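Long-range contacts in putative glucoamylase (Bacteroides uniformis, PDB 4GL3), which probably hydrolyses glycosidic bonds in glucose-containing saccharides, as glucoamylases do, although its substrate is not established: residues T26-W31 against W356-F361; V61-V66 against P383-I388; F361-N366 against S375-D380; L18-Q23 against N390-L395. All blocks are in the same frame, centred on the assembly; numbering follows the deposited sequence.

How the interactions relate
From the N terminus the chain first runs through helix 15-27, whose middle meets the end of helix 378-393 in interaction 4; this closes the widest loop and encloses the other three contacts. The end of the same helix and the turn after it reach the hairpin of strands 356-357 and 360-361 in interaction 1. Helix 54-69 then packs on the middle of helix 378-393 in interaction 2, and the loops of interactions 1 and 2 cross because their segments alternate. Interaction 3 is local: it opens at F361, where interaction 1 closes, and ends on the first turn of helix 378-393, which thus serves interactions 2, 3 and 4.

Interaction 1 (T26-W31 against W356-F361); sequences TFRYFW and WGEYGF
The Y359 ring takes the edge of the Y29 ring against one face in a T-shaped pair, centroids 5.8 Å apart and planes at 85°. E358 CG lies over the centre of the opposite face, and R28 CB approaches the ring edge, 3.7 Å from Y359 CD1. E358 O meets the R28 guanidinium at its edge, accepting a hydrogen bond of 3.1 Å from R28 NH1 in the carbonyl plane, on a lone pair. E358 CG is anti to the backbone N (chi1 176°) and the chain bends, bringing OE1 to 3.5 Å from R28 NH1 in a long salt bridge. The type I turn G357-G360 of this beta hairpin packs beside the C-terminal part of helix 15-27 and the residues after it. An alanine in place of R28 would probably leave the E358 carboxylate and carbonyl without this partner. T26 CA makes a CA-H...O contact of 3.4 Å with Y359 O, and T26 OG1, hydrogen-bonded to V22 O one turn earlier, is bridged by a water to F361 N.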
loop_
_atom_site.group_PDB
_atom_site.type_symbol
_atom_site.label_atom_id
_atom_site.label_comp_id
_atom_site.label_asym_id
_atom_site.label_seq_id
_atom_site.Cartn_x
_atom_site.Cartn_y
_atom_site.Cartn_z
ATOM N N THR A 26 9.776 -11.153 6.477
ATOM C CA THR A 26 8.479 -10.501 6.356
ATOM C C THR A 26 7.577 -11.298 5.398
ATOM O O THR A 26 6.362 -11.342 5.557
ATOM C CB THR A 26 8.651 -9.001 5.962
ATOM O OG1 THR A 26 9.659 -8.395 6.811
ATOM C CG2 THR A 26 7.335 -8.209 6.092
ATOM N N PHE A 27 8.183 -11.922 4.402
ATOM C CA PHE A 27 7.464 -12.711 3.405
ATOM C C PHE A 27 6.640 -13.832 4.072
ATOM O O PHE A 27 5.582 -14.229 3.569
ATOM C CB PHE A 27 8.451 -13.251 2.363
ATOM C CG PHE A 27 7.840 -14.128 1.311
ATOM C CD1 PHE A 27 7.119 -13.581 0.273
ATOM C CD2 PHE A 27 8.015 -15.490 1.349
ATOM C CE1 PHE A 27 6.571 -14.387 -0.712
ATOM C CE2 PHE A 27 7.461 -16.315 0.381
ATOM C CZ PHE A 27 6.740 -15.757 -0.664
ATOM N N ARG A 28 7.131 -14.340 5.193
ATOM C CA ARG A 28 6.409 -15.361 5.954
ATOM C C ARG A 28 4.956 -14.934 6.274
ATOM O O ARG A 28 4.093 -15.783 6.351
ATOM C CB ARG A 28 7.127 -15.675 7.269
ATOM C CG ARG A 28 8.393 -16.502 7.159
ATOM C CD ARG A 28 9.156 -16.417 8.468
ATOM N NE ARG A 28 10.391 -17.188 8.521
ATOM C CZ ARG A 28 11.122 -17.357 9.624
ATOM N NH1 ARG A 28 10.756 -16.787 10.783
ATOM N NH2 ARG A 28 12.206 -18.112 9.584
ATOM N N TYR A 29 4.731 -13.640 6.505
ATOM C CA TYR A 29 3.404 -13.136 6.841
ATOM C C TYR A 29 2.393 -13.452 5.716
ATOM O O TYR A 29 1.237 -13.704 5.991
ATOM C CB TYR A 29 3.433 -11.618 7.138
ATOM C CG TYR A 29 2.133 -11.092 7.706
ATOM C CD1 TYR A 29 1.073 -10.735 6.862
ATOM C CD2 TYR A 29 1.933 -10.997 9.089
ATOM C CE1 TYR A 29 -0.140 -10.293 7.362
ATOM C CE2 TYR A 29 0.705 -10.551 9.610
ATOM C CZ TYR A 29 -0.327 -10.187 8.745
ATOM O OH TYR A 29 -1.556 -9.756 9.235
ATOM N N PHE A 30 2.838 -13.343 4.462
ATOM C CA PHE A 30 1.992 -13.471 3.318
ATOM C C PHE A 30 1.962 -14.860 2.712
ATOM O O PHE A 30 1.085 -15.140 1.898
ATOM C CB PHE A 30 2.434 -12.469 2.256
ATOM C CG PHE A 30 2.250 -11.069 2.694
ATOM C CD1 PHE A 30 0.968 -10.519 2.738
ATOM C CD2 PHE A 30 3.315 -10.349 3.213
ATOM C CE1 PHE A 30 0.773 -9.244 3.197
ATOM C CE2 PHE A 30 3.131 -9.058 3.685
ATOM C CZ PHE A 30 1.848 -8.496 3.667
ATOM N N TRP A 31 2.941 -15.691 3.053
ATOM C CA TRP A 31 3.061 -17.016 2.506
ATOM C C TRP A 31 2.607 -18.047 3.553
ATOM O O TRP A 31 1.542 -18.615 3.429
ATOM C CB TRP A 31 4.503 -17.303 2.021
ATOM C CG TRP A 31 4.560 -18.584 1.307
ATOM C CD1 TRP A 31 4.939 -19.791 1.815
ATOM C CD2 TRP A 31 4.157 -18.817 -0.039
ATOM N NE1 TRP A 31 4.814 -20.758 0.849
ATOM C CE2 TRP A 31 4.332 -20.177 -0.297
ATOM C CE3 TRP A 31 3.704 -17.986 -1.069
ATOM C CZ2 TRP A 31 4.055 -20.737 -1.533
ATOM C CZ3 TRP A 31 3.439 -18.540 -2.291
ATOM C CH2 TRP A 31 3.595 -19.898 -2.513
ATOM N N TRP A 356 12.335 -7.476 16.586
ATOM C CA TRP A 356 12.432 -8.420 15.453
ATOM C C TRP A 356 11.838 -9.731 15.906
ATOM O O TRP A 356 12.164 -10.189 16.970
ATOM C CB TRP A 356 13.911 -8.641 15.089
ATOM C CG TRP A 356 14.175 -9.661 14.017
ATOM C CD1 TRP A 356 14.614 -10.936 14.192
ATOM C CD2 TRP A 356 14.043 -9.467 12.602
ATOM N NE1 TRP A 356 14.746 -11.562 12.965
ATOM C CE2 TRP A 356 14.406 -10.673 11.978
ATOM C CE3 TRP A 356 13.670 -8.380 11.807
ATOM C CZ2 TRP A 356 14.404 -10.828 10.593
ATOM C CZ3 TRP A 356 13.668 -8.528 10.437
ATOM C CH2 TRP A 356 14.041 -9.739 9.835
ATOM N N GLY A 357 11.017 -10.371 15.100
ATOM C CA GLY A 357 10.473 -11.681 15.505
ATOM C C GLY A 357 10.076 -12.475 14.281
ATOM O O GLY A 357 10.614 -12.272 13.183
ATOM N N GLU A 358 9.101 -13.352 14.462
ATOM C CA GLU A 358 8.742 -14.346 13.472
ATOM C C GLU A 358 8.441 -13.802 12.073
ATOM O O GLU A 358 8.828 -14.418 11.093
ATOM C CB GLU A 358 7.550 -15.147 13.983
ATOM C CG GLU A 358 7.012 -16.176 13.001
ATOM C CD GLU A 358 7.880 -17.412 12.828
ATOM O OE1 GLU A 358 8.867 -17.623 13.592
ATOM O OE2 GLU A 358 7.526 -18.200 11.910
ATOM N N TYR A 359 7.759 -12.662 11.976
ATOM C CA TYR A 359 7.298 -12.125 10.681
ATOM C C TYR A 359 8.012 -10.821 10.332
ATOM O O TYR A 359 7.479 -9.975 9.608
ATOM C CB TYR A 359 5.766 -11.919 10.679
ATOM C CG TYR A 359 4.993 -13.199 10.904
ATOM C CD1 TYR A 359 5.074 -14.237 10.002
ATOM C CD2 TYR A 359 4.198 -13.381 12.039
ATOM C CE1 TYR A 359 4.402 -15.424 10.196
ATOM C CE2 TYR A 359 3.511 -14.564 12.242
ATOM C CZ TYR A 359 3.621 -15.579 11.302
ATOM O OH TYR A 359 2.981 -16.775 11.463
ATOM N N GLY A 360 9.215 -10.656 10.863
ATOM C CA GLY A 360 9.983 -9.449 10.639
ATOM C C GLY A 360 9.979 -8.489 11.813
ATOM O O GLY A 360 9.963 -8.902 12.988
ATOM N N PHE A 361 10.005 -7.202 11.479
ATOM C CA PHE A 361 9.845 -6.134 12.436
ATOM C C PHE A 361 8.391 -6.082 12.863
ATOM O O PHE A 361 7.474 -6.025 12.030
ATOM C CB PHE A 361 10.243 -4.762 11.865
ATOM C CG PHE A 361 11.691 -4.663 11.478
ATOM C CD1 PHE A 361 12.686 -4.684 12.439
ATOM C CD2 PHE A 361 12.053 -4.577 10.146
ATOM C CE1 PHE A 361 14.020 -4.619 12.078
ATOM C CE2 PHE A 361 13.397 -4.500 9.769
ATOM C CZ PHE A 361 14.371 -4.509 10.739
HETATM O O HOH W 1 9.209 -6.546 8.615
#

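Interaction 2 (V61-V66 against P383-I388); sequences VMAIIV and PIIVMI
V386 and I385 of helix 378-393 meet M62, A63 and V66 of helix 54-69 in a buried helix-helix contact, consistent with the (alpha/alpha)6 barrel, built of helical hairpins, of this family of glycoside hydrolases. The two short segments, 61-66 and 383-388, run in broadly the same direction at 49°, with axes 9.1 Å apart at closest approach, and the backbones come nearest at A63 and V386.

The contact across the pair is apolar throughout, with no hydrogen bond between the segments. One group of contacts centres on V386, whose CG2 is anti to the carbonyl carbon and points into the angle between M62 and A63: it lies 3.7 Å from M62 CB and also close to the backbone N of A63. M62, a selenomethionine, offers only the root of its side chain here, since the rest of the chain leads away toward M257 and I396. I385 makes the second group with two branches: CG2 packs on V66, and the CG1 branch carries CD1 over to the methyl of A63.

Polar contact comes from a third helix, as Q23 of helix 15-27 donates from NE2 to I385 O and its side chain also touches V66. Between V66 and I385 the closest atoms are V66 CG1 and I385 CG2, at 3.7 Å, and A63 CB stands 3.8 Å from I385 CD1.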
loop_
_atom_site.group_PDB
_atom_site.type_symbol
_atom_site.label_atom_id
_atom_site.label_comp_id
_atom_site.label_asym_id
_atom_site.label_seq_id
_atom_site.Cartn_x
_atom_site.Cartn_y
_atom_site.Cartn_z
ATOM N N VAL A 61 -0.161 -10.191 -2.884
ATOM C CA VAL A 61 -0.003 -10.574 -4.281
ATOM C C VAL A 61 1.337 -10.058 -4.832
ATOM O O VAL A 61 2.084 -10.784 -5.467
ATOM C CB VAL A 61 -1.210 -10.086 -5.099
ATOM C CG1 VAL A 61 -0.919 -10.050 -6.613
ATOM C CG2 VAL A 61 -2.421 -10.967 -4.769
HETATM N N MSE A 62 1.652 -8.808 -4.565
HETATM C CA MSE A 62 2.932 -8.253 -4.983
HETATM C C MSE A 62 4.108 -8.918 -4.250
HETATM O O MSE A 62 5.146 -9.168 -4.862
HETATM C CB MSE A 62 2.956 -6.740 -4.819
HETATM C CG MSE A 62 1.954 -6.055 -5.756
HETATM SE SE MSE A 62 1.801 -4.122 -5.688
HETATM C CE MSE A 62 0.314 -3.858 -4.439
ATOM N N ALA A 63 3.927 -9.218 -2.961
ATOM C CA ALA A 63 4.925 -9.944 -2.178
ATOM C C ALA A 63 5.210 -11.325 -2.762
ATOM O O ALA A 63 6.368 -11.779 -2.781
ATOM C CB ALA A 63 4.504 -10.049 -0.711
ATOM N N ILE A 64 4.187 -12.004 -3.272
ATOM C CA ILE A 64 4.416 -13.294 -3.905
ATOM C C ILE A 64 5.361 -13.161 -5.135
ATOM O O ILE A 64 6.296 -13.965 -5.307
ATOM C CB ILE A 64 3.120 -14.000 -4.287
ATOM C CG1 ILE A 64 2.414 -14.453 -3.005
ATOM C CG2 ILE A 64 3.385 -15.199 -5.203
ATOM C CD1 ILE A 64 0.935 -14.709 -3.193
ATOM N N ILE A 65 5.133 -12.154 -5.967
ATOM C CA ILE A 65 5.983 -11.924 -7.140
ATOM C C ILE A 65 7.440 -11.643 -6.709
ATOM O O ILE A 65 8.381 -12.235 -7.273
ATOM C CB ILE A 65 5.460 -10.779 -8.035
ATOM C CG1 ILE A 65 4.001 -11.072 -8.495
ATOM C CG2 ILE A 65 6.389 -10.592 -9.247
ATOM C CD1 ILE A 65 3.266 -9.816 -8.988
ATOM N N VAL A 66 7.614 -10.808 -5.676
ATOM C CA VAL A 66 8.942 -10.527 -5.096
ATOM C C VAL A 66 9.602 -11.830 -4.632
ATOM O O VAL A 66 10.752 -12.130 -4.957
ATOM C CB VAL A 66 8.852 -9.500 -3.939
ATOM C CG1 VAL A 66 10.196 -9.319 -3.214
ATOM C CG2 VAL A 66 8.344 -8.139 -4.454
ATOM N N PRO A 383 4.323 -3.259 2.336
ATOM C CA PRO A 383 5.185 -2.247 1.693
ATOM C C PRO A 383 6.670 -2.417 2.003
ATOM O O PRO A 383 7.504 -2.011 1.190
ATOM C CB PRO A 383 4.634 -0.894 2.229
ATOM C CG PRO A 383 3.188 -1.194 2.607
ATOM C CD PRO A 383 3.224 -2.631 3.121
ATOM N N ILE A 384 6.999 -3.010 3.139
ATOM C CA ILE A 384 8.392 -3.248 3.469
ATOM C C ILE A 384 8.988 -4.183 2.432
ATOM O O ILE A 384 10.051 -3.873 1.890
ATOM C CB ILE A 384 8.579 -3.811 4.889
ATOM C CG1 ILE A 384 8.152 -2.773 5.932
ATOM C CG2 ILE A 384 10.029 -4.259 5.109
ATOM C CD1 ILE A 384 8.038 -3.357 7.357
ATOM N N ILE A 385 8.298 -5.281 2.115
ATOM C CA ILE A 385 8.828 -6.268 1.155
ATOM C C ILE A 385 8.919 -5.614 -0.216
ATOM O O ILE A 385 9.942 -5.683 -0.900
ATOM C CB ILE A 385 7.937 -7.537 1.002
ATOM C CG1 ILE A 385 7.774 -8.284 2.301
ATOM C CG2 ILE A 385 8.551 -8.514 -0.028
ATOM C CD1 ILE A 385 6.621 -9.279 2.297
ATOM N N VAL A 386 7.819 -4.994 -0.639
ATOM C CA VAL A 386 7.682 -4.551 -2.016
ATOM C C VAL A 386 8.496 -3.315 -2.340
ATOM O O VAL A 386 9.050 -3.216 -3.418
ATOM C CB VAL A 386 6.167 -4.338 -2.391
ATOM C CG1 VAL A 386 6.046 -3.696 -3.772
ATOM C CG2 VAL A 386 5.433 -5.668 -2.357
HETATM N N MSE A 387 8.579 -2.352 -1.425
HETATM C CA MSE A 387 9.313 -1.108 -1.711
HETATM C C MSE A 387 10.805 -1.354 -1.626
HETATM O O MSE A 387 11.558 -0.760 -2.382
HETATM C CB MSE A 387 8.876 0.052 -0.786
HETATM C CG MSE A 387 7.403 0.462 -0.969
HETATM SE SE MSE A 387 6.969 1.125 -2.748
HETATM C CE MSE A 387 7.423 3.000 -2.619
ATOM N N ILE A 388 11.238 -2.284 -0.769
ATOM C CA ILE A 388 12.627 -2.717 -0.790
ATOM C C ILE A 388 12.898 -3.260 -2.177
ATOM O O ILE A 388 13.893 -2.885 -2.809
ATOM C CB ILE A 388 12.990 -3.761 0.303
ATOM C CG1 ILE A 388 13.050 -3.086 1.693
ATOM C CG2 ILE A 388 14.318 -4.488 -0.026
ATOM C CD1 ILE A 388 13.090 -4.078 2.860
#

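Interaction 3 (F361-N366 against S375-D380); sequences FKDAFN and SYLAID
D363, the residue with the most surface buried here, is met from its backbone and its side chain by the segment S375-D380. Its N donates a hydrogen bond of 2.9 Å to S375 O, the donor tilted 20° from the carbonyl plane. The D363 side chain has CG anti to the backbone N (chi1 -162°), which carries the carboxylate past S375, whose OG lies 3.6 Å from D363 CB, and on to L377. L377 CD2 comes to 3.8 Å from D363 OD2, an oxygen that also accepts a hydrogen bond from D307 N. A water donates to D363 OD1 at 2.7 Å and accepts from L377 N at 2.8 Å, tying the carboxylate to the residue at the N-cap position of the following helix.

Y376 is the second main contributor. Its ring passes F361 and K362: F361 O is 3.4 Å from Y376 CE2, while Y376 OH lies 3.5 Å from K362 CG. The K362 chain then runs on, extended, and its NZ is hydrogen-bonded to R354 O. S375 OG is held by a hydrogen bond with D307 OD2, so both D363 and S375 are fixed from the same outside residue.

The contact joins the link between strands 360-361 and 365-366 to the start of helix 378-393, with strand 305-306 touching D363 and D380 and helix 326-331 packing against F361.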
loop_
_atom_site.group_PDB
_atom_site.type_symbol
_atom_site.label_atom_id
_atom_site.label_comp_id
_atom_site.label_asym_id
_atom_site.label_seq_id
_atom_site.Cartn_x
_atom_site.Cartn_y
_atom_site.Cartn_z
ATOM N N PHE A 361 10.005 -7.202 11.479
ATOM C CA PHE A 361 9.845 -6.134 12.436
ATOM C C PHE A 361 8.391 -6.082 12.863
ATOM O O PHE A 361 7.474 -6.025 12.030
ATOM C CB PHE A 361 10.243 -4.762 11.865
ATOM C CG PHE A 361 11.691 -4.663 11.478
ATOM C CD1 PHE A 361 12.686 -4.684 12.439
ATOM C CD2 PHE A 361 12.053 -4.577 10.146
ATOM C CE1 PHE A 361 14.020 -4.619 12.078
ATOM C CE2 PHE A 361 13.397 -4.500 9.769
ATOM C CZ PHE A 361 14.371 -4.509 10.739
ATOM N N LYS A 362 8.211 -6.016 14.174
ATOM C CA LYS A 362 6.898 -5.834 14.734
ATOM C C LYS A 362 6.397 -4.408 14.404
ATOM O O LYS A 362 7.144 -3.533 13.896
ATOM C CB LYS A 362 6.934 -6.103 16.235
ATOM C CG LYS A 362 7.126 -7.572 16.582
ATOM C CD LYS A 362 7.743 -7.661 17.985
ATOM C CE LYS A 362 8.198 -9.048 18.340
ATOM N NZ LYS A 362 8.654 -8.994 19.739
ATOM N N ASP A 363 5.116 -4.186 14.633
ATOM C CA ASP A 363 4.435 -3.076 13.985
ATOM C C ASP A 363 4.923 -1.686 14.343
ATOM O O ASP A 363 4.891 -0.794 13.492
ATOM C CB ASP A 363 2.959 -3.125 14.289
ATOM C CG ASP A 363 2.156 -2.281 13.327
ATOM O OD1 ASP A 363 2.344 -2.432 12.080
ATOM O OD2 ASP A 363 1.303 -1.512 13.815
ATOM N N ALA A 364 5.312 -1.500 15.600
ATOM C CA ALA A 364 5.614 -0.183 16.143
ATOM C C ALA A 364 6.233 -0.327 17.520
ATOM O O ALA A 364 6.167 -1.399 18.162
ATOM C CB ALA A 364 4.348 0.699 16.217
ATOM N N PHE A 365 6.813 0.765 17.979
ATOM C CA PHE A 365 7.399 0.835 19.310
ATOM C C PHE A 365 7.403 2.263 19.830
ATOM O O PHE A 365 7.313 3.240 19.067
ATOM C CB PHE A 365 8.843 0.244 19.376
ATOM C CG PHE A 365 9.850 0.996 18.534
ATOM C CD1 PHE A 365 9.986 0.729 17.167
ATOM C CD2 PHE A 365 10.651 1.987 19.098
ATOM C CE1 PHE A 365 10.911 1.424 16.401
ATOM C CE2 PHE A 365 11.539 2.695 18.326
ATOM C CZ PHE A 365 11.665 2.429 16.974
ATOM N N ASN A 366 7.494 2.360 21.148
ATOM C CA ASN A 366 7.552 3.635 21.868
ATOM C C ASN A 366 8.627 3.531 22.932
ATOM O O ASN A 366 8.394 2.958 24.006
ATOM C CB ASN A 366 6.199 3.950 22.503
ATOM C CG ASN A 366 6.176 5.293 23.232
ATOM O OD1 ASN A 366 7.179 5.733 23.823
ATOM N ND2 ASN A 366 5.019 5.956 23.192
ATOM N N SER A 375 2.298 -7.044 17.623
ATOM C CA SER A 375 1.578 -7.390 16.441
ATOM C C SER A 375 2.403 -7.184 15.170
ATOM O O SER A 375 3.414 -6.478 15.141
ATOM C CB SER A 375 0.354 -6.459 16.335
ATOM O OG SER A 375 0.815 -5.131 16.457
ATOM N N TYR A 376 1.907 -7.809 14.127
ATOM C CA TYR A 376 2.225 -7.510 12.732
ATOM C C TYR A 376 0.912 -7.261 11.977
ATOM O O TYR A 376 -0.087 -7.971 12.205
ATOM C CB TYR A 376 2.894 -8.720 12.078
ATOM C CG TYR A 376 4.100 -9.215 12.775
ATOM C CD1 TYR A 376 4.008 -10.127 13.796
ATOM C CD2 TYR A 376 5.366 -8.730 12.422
ATOM C CE1 TYR A 376 5.158 -10.588 14.443
ATOM C CE2 TYR A 376 6.498 -9.160 13.063
ATOM C CZ TYR A 376 6.395 -10.085 14.071
ATOM O OH TYR A 376 7.551 -10.507 14.705
ATOM N N LEU A 377 0.921 -6.288 11.078
ATOM C CA LEU A 377 -0.236 -5.930 10.254
ATOM C C LEU A 377 0.102 -6.095 8.779
ATOM O O LEU A 377 1.163 -5.648 8.322
ATOM C CB LEU A 377 -0.638 -4.474 10.515
ATOM C CG LEU A 377 -1.533 -4.155 11.711
ATOM C CD1 LEU A 377 -0.958 -4.685 13.010
ATOM C CD2 LEU A 377 -1.760 -2.620 11.796
ATOM N N ALA A 378 -0.817 -6.695 8.017
ATOM C CA ALA A 378 -0.637 -6.815 6.556
ATOM C C ALA A 378 -0.255 -5.501 5.904
ATOM O O ALA A 378 0.609 -5.464 5.014
ATOM C CB ALA A 378 -1.907 -7.337 5.864
ATOM N N ILE A 379 -0.970 -4.434 6.241
ATOM C CA ILE A 379 -0.786 -3.180 5.491
ATOM C C ILE A 379 0.534 -2.459 5.844
ATOM O O ILE A 379 0.945 -1.596 5.120
ATOM C CB ILE A 379 -2.001 -2.203 5.616
ATOM C CG1 ILE A 379 -2.210 -1.779 7.075
ATOM C CG2 ILE A 379 -3.272 -2.822 4.957
ATOM C CD1 ILE A 379 -3.461 -0.908 7.353
ATOM N N ASP A 380 1.170 -2.823 6.948
ATOM C CA ASP A 380 2.508 -2.308 7.318
ATOM C C ASP A 380 3.651 -3.236 6.800
ATOM O O ASP A 380 4.698 -2.752 6.351
ATOM C CB ASP A 380 2.559 -2.120 8.834
ATOM C CG ASP A 380 1.565 -0.989 9.344
ATOM O OD1 ASP A 380 1.147 -0.125 8.551
ATOM O OD2 ASP A 380 1.259 -0.931 10.565
HETATM O O HOH W 2 3.308 -4.819 11.165
#

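Interaction 4 (L18-Q23 against N390-L395); sequences LMTLVQ and NYRTGL
R392 leaves its helix with CG anti to the carbonyl carbon (chi1 -56°) and bends at chi3 (83°), a turn that lays its guanidinium against M19, T20 and Q23. T20 OG1 is likewise anti to its carbonyl carbon, facing the incoming NH1, and the extended chain of Q23 brings OE1 to the same nitrogen. R392 NH1 therefore donates twice, to T20 OG1 at 2.9 Å and to Q23 OE1 at 2.9 Å, and both acceptors sit at the guanidinium edge, close to its plane. M19 CB lies over one face of the group, offset toward its rim.

The arginine sits near the C-terminal end of helix 378-393 and reaches across to helix 15-27, so the contact joins two helices, far apart in sequence, of what is probably an (alpha/alpha)6 barrel. Its other nitrogen, NH2, makes a salt bridge to D16, one turn earlier on that helix, and T20 OG1 is also hydrogen-bonded to D16 O. A leucine in place of R392 would probably leave D16 without its charged mate and T20 OG1 and Q23 OE1 without this shared donor.

M19, a selenomethionine, runs past R392 in the opposite direction, with SE 3.9 Å from R392 CG. The same M19 SE reaches the edge of the Y391 ring in a Met-aromatic contact: it is 3.8 Å from Y391 CE2, and the line from the ring centroid to SE is 84° off the ring normal.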
loop_
_atom_site.group_PDB
_atom_site.type_symbol
_atom_site.label_atom_id
_atom_site.label_comp_id
_atom_site.label_asym_id
_atom_site.label_seq_id
_atom_site.Cartn_x
_atom_site.Cartn_y
_atom_site.Cartn_z
ATOM N N LEU A 18 21.095 -7.688 4.766
ATOM C CA LEU A 18 20.086 -7.149 5.648
ATOM C C LEU A 18 18.773 -7.005 4.905
ATOM O O LEU A 18 17.735 -7.429 5.421
ATOM C CB LEU A 18 20.534 -5.797 6.229
ATOM C CG LEU A 18 19.605 -5.158 7.268
ATOM C CD1 LEU A 18 19.383 -6.133 8.432
ATOM C CD2 LEU A 18 20.186 -3.807 7.714
HETATM N N MSE A 19 18.806 -6.427 3.698
HETATM C CA MSE A 19 17.583 -6.243 2.923
HETATM C C MSE A 19 16.934 -7.562 2.616
HETATM O O MSE A 19 15.735 -7.693 2.770
HETATM C CB MSE A 19 17.841 -5.474 1.629
HETATM C CG MSE A 19 18.096 -3.994 1.873
HETATM SE SE MSE A 19 18.168 -2.914 0.251
HETATM C CE MSE A 19 19.945 -3.417 -0.343
ATOM N N THR A 20 17.734 -8.534 2.203
ATOM C CA THR A 20 17.253 -9.844 1.850
ATOM C C THR A 20 16.652 -10.541 3.066
ATOM O O THR A 20 15.577 -11.110 2.960
ATOM C CB THR A 20 18.362 -10.714 1.253
ATOM O OG1 THR A 20 18.806 -10.101 0.038
ATOM C CG2 THR A 20 17.862 -12.174 0.990
ATOM N N LEU A 21 17.310 -10.453 4.217
ATOM C CA LEU A 21 16.730 -11.035 5.442
ATOM C C LEU A 21 15.392 -10.362 5.791
ATOM O O LEU A 21 14.415 -11.046 6.120
ATOM C CB LEU A 21 17.701 -10.969 6.624
ATOM C CG LEU A 21 17.187 -11.538 7.959
ATOM C CD1 LEU A 21 16.929 -13.028 7.811
ATOM C CD2 LEU A 21 18.194 -11.295 9.096
ATOM N N VAL A 22 15.317 -9.037 5.689
ATOM C CA VAL A 22 14.077 -8.335 6.026
ATOM C C VAL A 22 12.937 -8.790 5.082
ATOM O O VAL A 22 11.821 -9.116 5.516
ATOM C CB VAL A 22 14.289 -6.805 6.030
ATOM C CG1 VAL A 22 12.956 -6.032 6.095
ATOM C CG2 VAL A 22 15.217 -6.448 7.187
ATOM N N GLN A 23 13.243 -8.885 3.793
ATOM C CA GLN A 23 12.251 -9.335 2.826
ATOM C C GLN A 23 11.820 -10.782 3.079
ATOM O O GLN A 23 10.633 -11.110 3.021
ATOM C CB GLN A 23 12.824 -9.209 1.410
ATOM C CG GLN A 23 13.018 -7.790 0.918
ATOM C CD GLN A 23 13.473 -7.792 -0.537
ATOM O OE1 GLN A 23 14.614 -8.182 -0.814
ATOM N NE2 GLN A 23 12.574 -7.400 -1.476
ATOM N N ASN A 390 11.361 -2.639 -5.110
ATOM C CA ASN A 390 11.375 -1.535 -6.047
ATOM C C ASN A 390 12.693 -0.748 -6.004
ATOM O O ASN A 390 13.247 -0.418 -7.051
ATOM C CB ASN A 390 10.190 -0.595 -5.836
ATOM C CG ASN A 390 8.917 -1.124 -6.463
ATOM O OD1 ASN A 390 8.991 -1.875 -7.449
ATOM N ND2 ASN A 390 7.730 -0.734 -5.903
ATOM N N TYR A 391 13.189 -0.462 -4.805
ATOM C CA TYR A 391 14.535 0.142 -4.668
ATOM C C TYR A 391 15.607 -0.725 -5.296
ATOM O O TYR A 391 16.470 -0.212 -5.980
ATOM C CB TYR A 391 14.883 0.374 -3.198
ATOM C CG TYR A 391 16.338 0.689 -2.938
ATOM C CD1 TYR A 391 16.911 1.853 -3.445
ATOM C CD2 TYR A 391 17.148 -0.185 -2.220
ATOM C CE1 TYR A 391 18.232 2.165 -3.215
ATOM C CE2 TYR A 391 18.485 0.128 -1.976
ATOM C CZ TYR A 391 18.995 1.305 -2.494
ATOM O OH TYR A 391 20.287 1.629 -2.301
ATOM N N ARG A 392 15.600 -2.031 -5.058
ATOM C CA ARG A 392 16.716 -2.852 -5.556
ATOM C C ARG A 392 16.668 -3.160 -7.074
ATOM O O ARG A 392 17.679 -3.252 -7.679
ATOM C CB ARG A 392 16.799 -4.178 -4.779
ATOM C CG ARG A 392 16.918 -4.050 -3.255
ATOM C CD ARG A 392 16.826 -5.410 -2.567
ATOM N NE ARG A 392 18.117 -6.082 -2.587
ATOM C CZ ARG A 392 18.376 -7.243 -1.984
ATOM N NH1 ARG A 392 17.409 -7.948 -1.348
ATOM N NH2 ARG A 392 19.602 -7.712 -2.034
ATOM N N THR A 393 15.490 -3.388 -7.658
ATOM C CA THR A 393 15.377 -3.785 -9.067
ATOM C C THR A 393 14.212 -3.098 -9.842
ATOM O O THR A 393 14.069 -3.307 -11.031
ATOM C CB THR A 393 15.112 -5.311 -9.178
ATOM O OG1 THR A 393 13.866 -5.626 -8.525
ATOM C CG2 THR A 393 16.287 -6.162 -8.590
ATOM N N GLY A 394 13.372 -2.314 -9.172
ATOM C CA GLY A 394 12.190 -1.735 -9.806
ATOM C C GLY A 394 11.165 -2.769 -10.287
ATOM O O GLY A 394 10.311 -2.436 -11.100
ATOM N N LEU A 395 11.232 -4.000 -9.756
ATOM C CA LEU A 395 10.425 -5.134 -10.189
ATOM C C LEU A 395 8.934 -4.833 -10.323
ATOM O O LEU A 395 8.367 -5.056 -11.410
ATOM C CB LEU A 395 10.575 -6.326 -9.225
ATOM C CG LEU A 395 9.781 -7.584 -9.611
ATOM C CD1 LEU A 395 10.315 -8.202 -10.934
ATOM C CD2 LEU A 395 9.848 -8.631 -8.493
#